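Local coordinates for L-hydantoinase (Arthrobacter aurescens, PDB 1GKR), which hydrolyses the cyclic amide ring of 5-substituted hydantoins, preferring aryl over alkyl derivatives, with two zinc ions per subunit and a stereoselectivity that depends on the substrate, at residues Met53-Val57 with Leu360-Cys365; Phe75-Glu80 with Ala113-Val119; Glu80-Val84 with Val433-Val439; Ala83-Thr88 with Pro423-Val428. All coordinates share one frame. Residues are numbered along the deposited sequence.

Interactions 2, 3 and 4 follow one another along helix 75-85 and into strand 87-92: F75-E80 meets the end of helix 103-116, E80-V84 the hairpin of strands 431-435 and 438-439, and A83-T88 strand 418-428. Interactions 2 and 3 share E80, with centres 12 Å apart; interactions 3 and 4 share A83 and V84, with centres only 6 Å apart. Interaction 1, whose centre lies 11 Å from that of interaction 4, joins strand 51-62 to helix 357-372 and touches interaction 4 where V56 N meets G86 O at 3.1 Å. Interaction 2 thus joins neighbouring barrel helices, whereas interactions 3 and 4 tie the TIM barrel to C-terminal strands beside it.

Interaction 1: residues Met53-Val57 with Leu360-Cys365; sequences MPGVV and LVEVMC
M53 lays its side chain (chi1 p, chi2 t) over one flank of helix 357-372, its CE 3.9 Å from L360 CD2 and 3.7 Å from C365 SG, while its CB touches V361 CG2 at 3.9 Å. Strand 53-54 gives way to extended backbone at G55 (phi/psi -60/144), and the strand resumes by V57. The register sets M53 CA 7.1 Å from V361 CA and V56 CA 5.0 Å from C365 CA. P54 packs its CD on V361 CG1 at 4.0 Å, and C365, with chi1 m, fits against P54 and G55, its SG 3.5 Å from P54 O and 3.7 Å from G55 O. This is the first strand of the amidohydrolase TIM barrel, which runs on to the zinc ligands H60 and H62, meeting a helix about 300 residues later in the chain. That helix widens into a pi-type turn at 362-365, and M364 O accepts a hydrogen bond from V57 N (3.0 Å, 158°). Beside it, V56 CG1 lies 4.2 Å from M364 CE. M364 and L360 also touch helix 341-350.

Interaction 2: residues Phe75-Glu80 with Ala113-Val119; sequences FELDSE and AGQRLKV
Two salt bridges span the contact: R116 NH1 to E76 OE2 at 2.7 Å and K118 NZ to E80 OE2 at 2.9 Å. E80 has a second partner in R406, and R116 NH2 in D65. K118 NZ also makes a weak hydrogen bond to E76 O (3.1 Å). S79, with chi1 p, relays between backbones, its OG donating to F75 O (2.8 Å) within its own helix and accepting from K118 N (2.9 Å). The 75-80 segment is helical; 113-116 is the last turn of its helix, and L117 leaves it in extended conformation (-70/149). CA atoms pair F75 with L117 at 5.0 Å, E76 with R116 at 5.1 Å and S79 with K118 at 5.5 Å. Apolar packing completes the contact: F75 (chi1 m) takes A113 CB over its ring face in a CH-pi contact, 4.2 Å from the centroid, and its CB meets L117 CD2 at 3.7 Å. The arrangement is the packing of consecutive outer helices in a beta/alpha barrel, here where the second helix turns into barrel strand 120-123.

Interaction 3: residues Glu80-Val84 with Val433-Val439; sequences ESAAV and VAEKGEV
No hydrogen bond crosses between helix 80-84 and the hairpin 433-439; the contact is held by alanine and valine side chains and the CB of E80. V439, with chi1 t, has the largest area covered of any residue here: its CG2 lies 3.8 Å from E80 CB, 4.1 Å from V84 CG1 and 4.4 Å from A83 CB. A83 points its CB at the strands, 4.2 Å from both V433 CG2 and A434 CB, and A434 CB in turn comes 3.7 Å from A83 O. V84 (chi1 m) lies beside the hairpin, with CG1 4.5 Å from A434 CB and 4.3 Å from G437 O.

In backbone terms, the axes of helix 80-84 and strand 433-435 approach to 7.9 Å and cross at -52°. The CA atoms of V84 and A434 are 5.7 Å apart, those of E80 and V439 6.6 Å. The hairpin closes through a type I' turn from E435 to E438, with E435 N to E438 O at 3.0 Å and E438 N to E435 O at 2.9 Å; K436 (35/62) and G437 (80/0) both have positive phi.

The E80 carboxylate forms salt bridges with R406 and K118, outside the two segments. V433, with phi/psi -98/-22, and A434 both face T426 in a classic beta bulge between strands 431-435 and 418-428; the two-residue beta hairpin that follows packs against the first outer helix of the TIM barrel.

Interaction 4: residues Ala83-Thr88 with Pro423-Val428; sequences AVGGIT and PVLTMV
A buried, mainly van der Waals contact joins the end of helix 75-85 and the start of barrel strand 87-92 to strand 418-428, which belongs to the sheet running on beside the TIM barrel. The helix stops in a Schellman motif: G86 takes up positive phi (83/9), and its N bonds back to A83 O, an oxygen whose position is less sure because it is crowded in the model. The positive phi suits glycine, and a CB here would also press on the P423 ring. From there the chain extends through I87 (-93/104), whose CA-to-CB bond points away from strand 418-428; its side chain packs on V56 and D58 of the neighbouring barrel strand 51-62.

On the other side, strand 425-428 follows a corner at V424, and T426 and V428 direct their CB atoms at the helix end and strand start. The CA atoms of G86 and T426 lie 5.7 Å apart, those of T88 and V428 6.1 Å. P423, its ring puckered C-gamma endo, packs against the last helical turn, with CG 3.5 Å from V84 O, 3.7 Å from G85 C and 3.8 Å from G86 N. T426 CB approaches G86 CA at 4.3 Å, and T426 OG1 makes a weak, uncertain hydrogen bond to the same A83 O. T88, with chi1 p, sends its CG2 to M427 O at 3.8 Å and to V428 CG1 at 4.1 Å.

Interaction 1: residues Met53-Val57 with Leu360-Cys365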
loop_
_atom_site.group_PDB
_atom_site.type_symbol
_atom_site.label_atom_id
_atom_site.label_comp_id
_atom_site.label_asym_id
_atom_site.label_seq_id
_atom_site.Cartn_x
_atom_site.Cartn_y
_atom_site.Cartn_z
ATOM N N MET A 53 13.573 4.310 37.616
ATOM C CA MET A 53 13.766 4.394 36.168
ATOM C C MET A 53 14.898 5.352 35.836
ATOM O O MET A 53 15.334 6.131 36.687
ATOM C CB MET A 53 12.487 4.874 35.481
ATOM C CG MET A 53 12.082 6.278 35.864
ATOM S SD MET A 53 10.571 6.801 35.043
ATOM C CE MET A 53 11.214 7.519 33.591
ATOM N N PRO A 54 15.406 5.303 34.593
ATOM C CA PRO A 54 16.497 6.213 34.232
ATOM C C PRO A 54 15.951 7.631 34.159
ATOM O O PRO A 54 14.744 7.825 33.975
ATOM C CB PRO A 54 16.935 5.706 32.856
ATOM C CG PRO A 54 16.479 4.276 32.852
ATOM C CD PRO A 54 15.136 4.358 33.498
ATOM N N GLY A 55 16.834 8.612 34.313
ATOM C CA GLY A 55 16.389 9.982 34.233
ATOM C C GLY A 55 15.777 10.207 32.863
ATOM O O GLY A 55 16.227 9.634 31.869
ATOM N N VAL A 56 14.736 11.026 32.799
ATOM C CA VAL A 56 14.099 11.312 31.522
ATOM C C VAL A 56 15.011 12.182 30.664
ATOM O O VAL A 56 15.644 13.107 31.171
ATOM C CB VAL A 56 12.783 12.053 31.723
ATOM C CG1 VAL A 56 12.297 12.615 30.394
ATOM C CG2 VAL A 56 11.758 11.099 32.327
ATOM N N VAL A 57 15.091 11.868 29.376
ATOM C CA VAL A 57 15.903 12.629 28.440
ATOM C C VAL A 57 14.937 13.354 27.515
ATOM O O VAL A 57 14.307 12.730 26.666
ATOM C CB VAL A 57 16.825 11.707 27.597
ATOM C CG1 VAL A 57 17.493 12.499 26.487
ATOM C CG2 VAL A 57 17.886 11.078 28.493
ATOM N N LEU A 360 6.912 3.590 28.518
ATOM C CA LEU A 360 7.180 4.958 28.931
ATOM C C LEU A 360 8.675 5.190 28.988
ATOM O O LEU A 360 9.171 6.197 28.497
ATOM C CB LEU A 360 6.566 5.236 30.302
ATOM C CG LEU A 360 6.670 6.680 30.805
ATOM C CD1 LEU A 360 5.508 6.991 31.721
ATOM C CD2 LEU A 360 7.981 6.888 31.525
ATOM N N VAL A 361 9.399 4.260 29.591
ATOM C CA VAL A 361 10.843 4.409 29.683
ATOM C C VAL A 361 11.503 4.369 28.307
ATOM O O VAL A 361 12.525 5.014 28.075
ATOM C CB VAL A 361 11.449 3.320 30.595
ATOM C CG1 VAL A 361 12.950 3.204 30.385
ATOM C CG2 VAL A 361 11.169 3.681 32.031
ATOM N N GLU A 362 10.904 3.623 27.389
ATOM C CA GLU A 362 11.452 3.510 26.048
ATOM C C GLU A 362 11.354 4.818 25.274
ATOM O O GLU A 362 12.338 5.258 24.662
ATOM C CB GLU A 362 10.730 2.417 25.263
ATOM C CG GLU A 362 11.377 2.133 23.924
ATOM C CD GLU A 362 10.584 1.163 23.077
ATOM O OE1 GLU A 362 9.342 1.323 23.012
ATOM O OE2 GLU A 362 11.202 0.258 22.468
ATOM N N VAL A 363 10.175 5.439 25.305
ATOM C CA VAL A 363 9.962 6.686 24.572
ATOM C C VAL A 363 10.450 7.971 25.273
ATOM O O VAL A 363 10.655 8.999 24.612
ATOM C CB VAL A 363 8.475 6.871 24.222
ATOM C CG1 VAL A 363 7.961 5.676 23.469
ATOM C CG2 VAL A 363 7.679 7.086 25.474
ATOM N N MET A 364 10.635 7.917 26.593
ATOM C CA MET A 364 11.078 9.087 27.339
ATOM C C MET A 364 12.524 9.041 27.775
ATOM O O MET A 364 13.062 10.063 28.211
ATOM C CB MET A 364 10.189 9.325 28.567
ATOM C CG MET A 364 8.804 9.755 28.190
ATOM S SD MET A 364 7.775 10.227 29.563
ATOM C CE MET A 364 8.159 11.966 29.685
ATOM N N CYS A 365 13.161 7.875 27.664
ATOM C CA CYS A 365 14.553 7.748 28.073
ATOM C C CYS A 365 15.448 7.102 27.033
ATOM O O CYS A 365 16.384 7.719 26.535
ATOM C CB CYS A 365 14.657 6.934 29.363
ATOM S SG CYS A 365 13.535 7.447 30.686
#

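Interaction 2: residues Phe75-Glu80 with Ala113-Val119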
loop_
_atom_site.group_PDB
_atom_site.type_symbol
_atom_site.label_atom_id
_atom_site.label_comp_id
_atom_site.label_asym_id
_atom_site.label_seq_id
_atom_site.Cartn_x
_atom_site.Cartn_y
_atom_site.Cartn_z
ATOM N N PHE A 75 18.132 29.646 32.409
ATOM C CA PHE A 75 18.692 28.333 32.673
ATOM C C PHE A 75 18.576 27.916 34.140
ATOM O O PHE A 75 18.155 26.793 34.419
ATOM C CB PHE A 75 20.162 28.259 32.251
ATOM C CG PHE A 75 20.376 28.295 30.763
ATOM C CD1 PHE A 75 19.531 27.599 29.902
ATOM C CD2 PHE A 75 21.449 28.994 30.220
ATOM C CE1 PHE A 75 19.757 27.601 28.524
ATOM C CE2 PHE A 75 21.683 29.001 28.845
ATOM C CZ PHE A 75 20.840 28.306 27.996
ATOM N N GLU A 76 18.933 28.803 35.074
ATOM C CA GLU A 76 18.876 28.459 36.501
ATOM C C GLU A 76 17.482 28.328 37.060
ATOM O O GLU A 76 17.311 27.785 38.149
ATOM C CB GLU A 76 19.610 29.466 37.391
ATOM C CG GLU A 76 20.504 30.444 36.699
ATOM C CD GLU A 76 19.726 31.523 36.000
ATOM O OE1 GLU A 76 18.807 32.081 36.638
ATOM O OE2 GLU A 76 20.043 31.809 34.820
ATOM N N LEU A 77 16.478 28.833 36.357
ATOM C CA LEU A 77 15.125 28.694 36.880
ATOM C C LEU A 77 14.421 27.483 36.301
ATOM O O LEU A 77 14.039 26.574 37.038
ATOM C CB LEU A 77 14.309 29.952 36.610
ATOM C CG LEU A 77 14.908 31.183 37.279
ATOM C CD1 LEU A 77 13.969 32.358 37.117
ATOM C CD2 LEU A 77 15.157 30.881 38.745
ATOM N N ASP A 78 14.265 27.465 34.982
ATOM C CA ASP A 78 13.598 26.361 34.303
ATOM C C ASP A 78 14.285 25.012 34.502
ATOM O O ASP A 78 13.613 23.980 34.561
ATOM C CB ASP A 78 13.475 26.671 32.815
ATOM C CG ASP A 78 12.655 27.909 32.556
ATOM O OD1 ASP A 78 12.980 28.959 33.149
ATOM O OD2 ASP A 78 11.691 27.838 31.766
ATOM N N SER A 79 15.611 24.996 34.610
ATOM C CA SER A 79 16.265 23.720 34.810
ATOM C C SER A 79 15.864 23.149 36.183
ATOM O O SER A 79 16.027 21.960 36.448
ATOM C CB SER A 79 17.792 23.846 34.668
ATOM O OG SER A 79 18.401 24.377 35.822
ATOM N N GLU A 80 15.326 23.980 37.063
ATOM C CA GLU A 80 14.892 23.451 38.352
ATOM C C GLU A 80 13.576 22.721 38.126
ATOM O O GLU A 80 13.272 21.751 38.818
ATOM C CB GLU A 80 14.698 24.562 39.389
ATOM C CG GLU A 80 15.991 25.203 39.850
ATOM C CD GLU A 80 15.875 25.795 41.242
ATOM O OE1 GLU A 80 14.731 26.023 41.689
ATOM O OE2 GLU A 80 16.923 26.040 41.882
ATOM N N ALA A 113 25.175 28.039 29.401
ATOM C CA ALA A 113 24.401 26.884 29.839
ATOM C C ALA A 113 25.160 26.092 30.897
ATOM O O ALA A 113 24.582 25.653 31.893
ATOM C CB ALA A 113 24.096 25.991 28.655
ATOM N N GLY A 114 26.456 25.910 30.670
ATOM C CA GLY A 114 27.266 25.168 31.616
ATOM C C GLY A 114 27.421 25.835 32.974
ATOM O O GLY A 114 27.647 25.167 33.984
ATOM N N GLN A 115 27.297 27.152 33.006
ATOM C CA GLN A 115 27.443 27.881 34.250
ATOM C C GLN A 115 26.153 28.030 35.024
ATOM O O GLN A 115 26.178 28.232 36.237
ATOM C CB GLN A 115 27.990 29.276 33.984
ATOM C CG GLN A 115 29.374 29.322 33.392
ATOM C CD GLN A 115 29.746 30.727 32.933
ATOM O OE1 GLN A 115 30.849 30.959 32.426
ATOM N NE2 GLN A 115 28.817 31.675 33.103
ATOM N N ARG A 116 25.017 27.926 34.349
ATOM C CA ARG A 116 23.773 28.125 35.066
ATOM C C ARG A 116 22.765 26.987 35.140
ATOM O O ARG A 116 21.874 27.013 35.995
ATOM C CB ARG A 116 23.105 29.391 34.538
ATOM C CG ARG A 116 23.908 30.643 34.858
ATOM C CD ARG A 116 23.222 31.890 34.368
ATOM N NE ARG A 116 23.485 32.134 32.959
ATOM C CZ ARG A 116 22.539 32.378 32.060
ATOM N NH1 ARG A 116 21.262 32.401 32.433
ATOM N NH2 ARG A 116 22.872 32.613 30.790
ATOM N N LEU A 117 22.897 25.990 34.268
ATOM C CA LEU A 117 21.972 24.859 34.267
ATOM C C LEU A 117 22.153 23.969 35.488
ATOM O O LEU A 117 23.256 23.848 36.025
ATOM C CB LEU A 117 22.155 24.037 32.998
ATOM C CG LEU A 117 21.440 24.647 31.803
ATOM C CD1 LEU A 117 21.861 23.929 30.528
ATOM C CD2 LEU A 117 19.932 24.555 32.043
ATOM N N LYS A 118 21.065 23.348 35.932
ATOM C CA LYS A 118 21.125 22.476 37.096
ATOM C C LYS A 118 20.991 20.985 36.747
ATOM O O LYS A 118 21.213 20.125 37.594
ATOM C CB LYS A 118 20.069 22.896 38.122
ATOM C CG LYS A 118 20.319 24.254 38.788
ATOM C CD LYS A 118 19.491 24.353 40.069
ATOM C CE LYS A 118 19.864 25.550 40.933
ATOM N NZ LYS A 118 19.280 26.809 40.397
ATOM N N VAL A 119 20.613 20.676 35.512
ATOM C CA VAL A 119 20.537 19.284 35.073
ATOM C C VAL A 119 21.490 19.208 33.875
ATOM O O VAL A 119 21.944 20.237 33.387
ATOM C CB VAL A 119 19.103 18.878 34.684
ATOM C CG1 VAL A 119 18.200 18.953 35.913
ATOM C CG2 VAL A 119 18.581 19.771 33.584
#

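Interaction 3: residues Glu80-Val84 with Val433-Val439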
loop_
_atom_site.group_PDB
_atom_site.type_symbol
_atom_site.label_atom_id
_atom_site.label_comp_id
_atom_site.label_asym_id
_atom_site.label_seq_id
_atom_site.Cartn_x
_atom_site.Cartn_y
_atom_site.Cartn_z
ATOM N N GLU A 80 15.326 23.980 37.063
ATOM C CA GLU A 80 14.892 23.451 38.352
ATOM C C GLU A 80 13.576 22.721 38.126
ATOM O O GLU A 80 13.272 21.751 38.818
ATOM C CB GLU A 80 14.698 24.562 39.389
ATOM C CG GLU A 80 15.991 25.203 39.850
ATOM C CD GLU A 80 15.875 25.795 41.242
ATOM O OE1 GLU A 80 14.731 26.023 41.689
ATOM O OE2 GLU A 80 16.923 26.040 41.882
ATOM N N SER A 81 12.790 23.196 37.163
ATOM C CA SER A 81 11.527 22.542 36.844
ATOM C C SER A 81 11.845 21.153 36.308
ATOM O O SER A 81 11.146 20.187 36.622
ATOM C CB SER A 81 10.749 23.314 35.779
ATOM O OG SER A 81 10.032 24.391 36.342
ATOM N N ALA A 82 12.895 21.059 35.493
ATOM C CA ALA A 82 13.300 19.777 34.942
ATOM C C ALA A 82 13.655 18.856 36.105
ATOM O O ALA A 82 13.121 17.750 36.225
ATOM C CB ALA A 82 14.500 19.947 34.029
ATOM N N ALA A 83 14.548 19.325 36.971
ATOM C CA ALA A 83 14.971 18.530 38.111
ATOM C C ALA A 83 13.811 17.960 38.906
ATOM O O ALA A 83 13.793 16.772 39.186
ATOM C CB ALA A 83 15.857 19.343 39.017
ATOM N N VAL A 84 12.832 18.773 39.279
ATOM C CA VAL A 84 11.747 18.197 40.059
ATOM C C VAL A 84 10.867 17.345 39.182
ATOM O O VAL A 84 10.218 16.427 39.668
ATOM C CB VAL A 84 10.871 19.263 40.765
ATOM C CG1 VAL A 84 11.747 20.233 41.508
ATOM C CG2 VAL A 84 9.998 19.978 39.774
ATOM N N VAL A 433 19.726 15.731 43.108
ATOM C CA VAL A 433 19.525 17.123 42.718
ATOM C C VAL A 433 18.154 17.608 43.150
ATOM O O VAL A 433 17.928 18.800 43.293
ATOM C CB VAL A 433 19.658 17.334 41.193
ATOM C CG1 VAL A 433 21.059 16.956 40.720
ATOM C CG2 VAL A 433 18.611 16.529 40.482
ATOM N N ALA A 434 17.233 16.687 43.358
ATOM C CA ALA A 434 15.916 17.088 43.790
ATOM C C ALA A 434 15.352 15.967 44.611
ATOM O O ALA A 434 15.449 14.794 44.246
ATOM C CB ALA A 434 15.025 17.373 42.605
ATOM N N GLU A 435 14.788 16.330 45.748
ATOM C CA GLU A 435 14.197 15.349 46.620
ATOM C C GLU A 435 12.914 15.961 47.119
ATOM O O GLU A 435 12.909 17.071 47.639
ATOM C CB GLU A 435 15.142 15.024 47.767
ATOM C CG GLU A 435 14.532 14.156 48.840
ATOM C CD GLU A 435 15.578 13.391 49.619
ATOM O OE1 GLU A 435 16.627 13.987 49.961
ATOM O OE2 GLU A 435 15.349 12.191 49.892
ATOM N N LYS A 436 11.824 15.227 46.919
ATOM C CA LYS A 436 10.490 15.653 47.309
ATOM C C LYS A 436 10.255 17.162 47.169
ATOM O O LYS A 436 10.009 17.864 48.153
ATOM C CB LYS A 436 10.182 15.161 48.729
ATOM C CG LYS A 436 11.320 15.341 49.708
ATOM C CD LYS A 436 11.094 14.554 50.997
ATOM C CE LYS A 436 12.223 14.817 52.001
ATOM N NZ LYS A 436 12.006 14.134 53.317
ATOM N N GLY A 437 10.360 17.644 45.928
ATOM C CA GLY A 437 10.117 19.046 45.621
ATOM C C GLY A 437 11.189 20.088 45.891
ATOM O O GLY A 437 10.981 21.271 45.615
ATOM N N GLU A 438 12.332 19.666 46.409
ATOM C CA GLU A 438 13.404 20.591 46.727
ATOM C C GLU A 438 14.619 20.423 45.846
ATOM O O GLU A 438 15.161 19.329 45.744
ATOM C CB GLU A 438 13.843 20.377 48.167
ATOM C CG GLU A 438 12.923 20.939 49.214
ATOM C CD GLU A 438 13.295 22.356 49.582
ATOM O OE1 GLU A 438 12.937 23.292 48.827
ATOM O OE2 GLU A 438 13.967 22.526 50.625
ATOM N N VAL A 439 15.065 21.491 45.207
ATOM C CA VAL A 439 16.269 21.350 44.414
ATOM C C VAL A 439 17.392 21.532 45.417
ATOM O O VAL A 439 17.358 22.457 46.209
ATOM C CB VAL A 439 16.371 22.400 43.316
ATOM C CG1 VAL A 439 17.730 22.292 42.636
ATOM C CG2 VAL A 439 15.254 22.194 42.307
#

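Interaction 4: residues Ala83-Thr88 with Pro423-Val428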
loop_
_atom_site.group_PDB
_atom_site.type_symbol
_atom_site.label_atom_id
_atom_site.label_comp_id
_atom_site.label_asym_id
_atom_site.label_seq_id
_atom_site.Cartn_x
_atom_site.Cartn_y
_atom_site.Cartn_z
ATOM N N ALA A 83 14.548 19.325 36.971
ATOM C CA ALA A 83 14.971 18.530 38.111
ATOM C C ALA A 83 13.811 17.960 38.906
ATOM O O ALA A 83 13.793 16.772 39.186
ATOM C CB ALA A 83 15.857 19.343 39.017
ATOM N N VAL A 84 12.832 18.773 39.279
ATOM C CA VAL A 84 11.747 18.197 40.059
ATOM C C VAL A 84 10.867 17.345 39.182
ATOM O O VAL A 84 10.218 16.427 39.668
ATOM C CB VAL A 84 10.871 19.263 40.765
ATOM C CG1 VAL A 84 11.747 20.233 41.508
ATOM C CG2 VAL A 84 9.998 19.978 39.774
ATOM N N GLY A 85 10.849 17.652 37.890
ATOM C CA GLY A 85 10.035 16.898 36.951
ATOM C C GLY A 85 10.658 15.569 36.555
ATOM O O GLY A 85 10.068 14.815 35.801
ATOM N N GLY A 86 11.854 15.281 37.054
ATOM C CA GLY A 86 12.507 14.027 36.729
ATOM C C GLY A 86 13.266 14.012 35.411
ATOM O O GLY A 86 13.709 12.953 34.964
ATOM N N ILE A 87 13.414 15.175 34.783
ATOM C CA ILE A 87 14.134 15.273 33.519
ATOM C C ILE A 87 15.585 15.607 33.832
ATOM O O ILE A 87 15.922 16.740 34.154
ATOM C CB ILE A 87 13.494 16.354 32.615
ATOM C CG1 ILE A 87 12.065 15.924 32.278
ATOM C CG2 ILE A 87 14.315 16.577 31.344
ATOM C CD1 ILE A 87 11.332 16.907 31.407
ATOM N N THR A 88 16.445 14.604 33.728
ATOM C CA THR A 88 17.856 14.765 34.047
ATOM C C THR A 88 18.757 15.300 32.938
ATOM O O THR A 88 19.849 15.789 33.212
ATOM C CB THR A 88 18.402 13.457 34.581
ATOM O OG1 THR A 88 18.101 12.410 33.651
ATOM C CG2 THR A 88 17.748 13.143 35.930
ATOM N N PRO A 423 7.979 11.643 40.087
ATOM C CA PRO A 423 9.278 11.260 40.640
ATOM C C PRO A 423 9.372 11.961 41.993
ATOM O O PRO A 423 8.969 13.113 42.104
ATOM C CB PRO A 423 10.271 11.820 39.624
ATOM C CG PRO A 423 9.544 13.024 39.063
ATOM C CD PRO A 423 8.115 12.555 38.937
ATOM N N VAL A 424 9.879 11.276 43.013
ATOM C CA VAL A 424 10.002 11.860 44.351
ATOM C C VAL A 424 11.463 12.041 44.746
ATOM O O VAL A 424 11.771 12.516 45.833
ATOM C CB VAL A 424 9.322 10.967 45.428
ATOM C CG1 VAL A 424 7.865 10.738 45.075
ATOM C CG2 VAL A 424 10.047 9.631 45.531
ATOM N N LEU A 425 12.363 11.647 43.862
ATOM C CA LEU A 425 13.796 11.765 44.104
ATOM C C LEU A 425 14.378 11.713 42.708
ATOM O O LEU A 425 13.988 10.879 41.893
ATOM C CB LEU A 425 14.308 10.569 44.919
ATOM C CG LEU A 425 15.770 10.320 45.353
ATOM C CD1 LEU A 425 16.732 10.383 44.188
ATOM C CD2 LEU A 425 16.157 11.323 46.390
ATOM N N THR A 426 15.280 12.625 42.405
ATOM C CA THR A 426 15.885 12.586 41.101
ATOM C C THR A 426 17.353 12.883 41.280
ATOM O O THR A 426 17.720 13.835 41.974
ATOM C CB THR A 426 15.203 13.579 40.105
ATOM O OG1 THR A 426 16.193 14.414 39.501
ATOM C CG2 THR A 426 14.151 14.408 40.787
ATOM N N MET A 427 18.197 12.025 40.715
ATOM C CA MET A 427 19.624 12.239 40.822
ATOM C C MET A 427 20.306 12.144 39.480
ATOM O O MET A 427 19.882 11.376 38.602
ATOM C CB MET A 427 20.278 11.241 41.790
ATOM C CG MET A 427 20.400 9.800 41.316
ATOM S SD MET A 427 21.753 8.877 42.175
ATOM C CE MET A 427 21.086 8.645 43.792
ATOM N N VAL A 428 21.340 12.959 39.304
ATOM C CA VAL A 428 22.103 12.898 38.073
ATOM C C VAL A 428 23.557 12.698 38.468
ATOM O O VAL A 428 24.053 13.336 39.404
ATOM C CB VAL A 428 21.901 14.155 37.158
ATOM C CG1 VAL A 428 20.869 15.053 37.750
ATOM C CG2 VAL A 428 23.222 14.861 36.905
#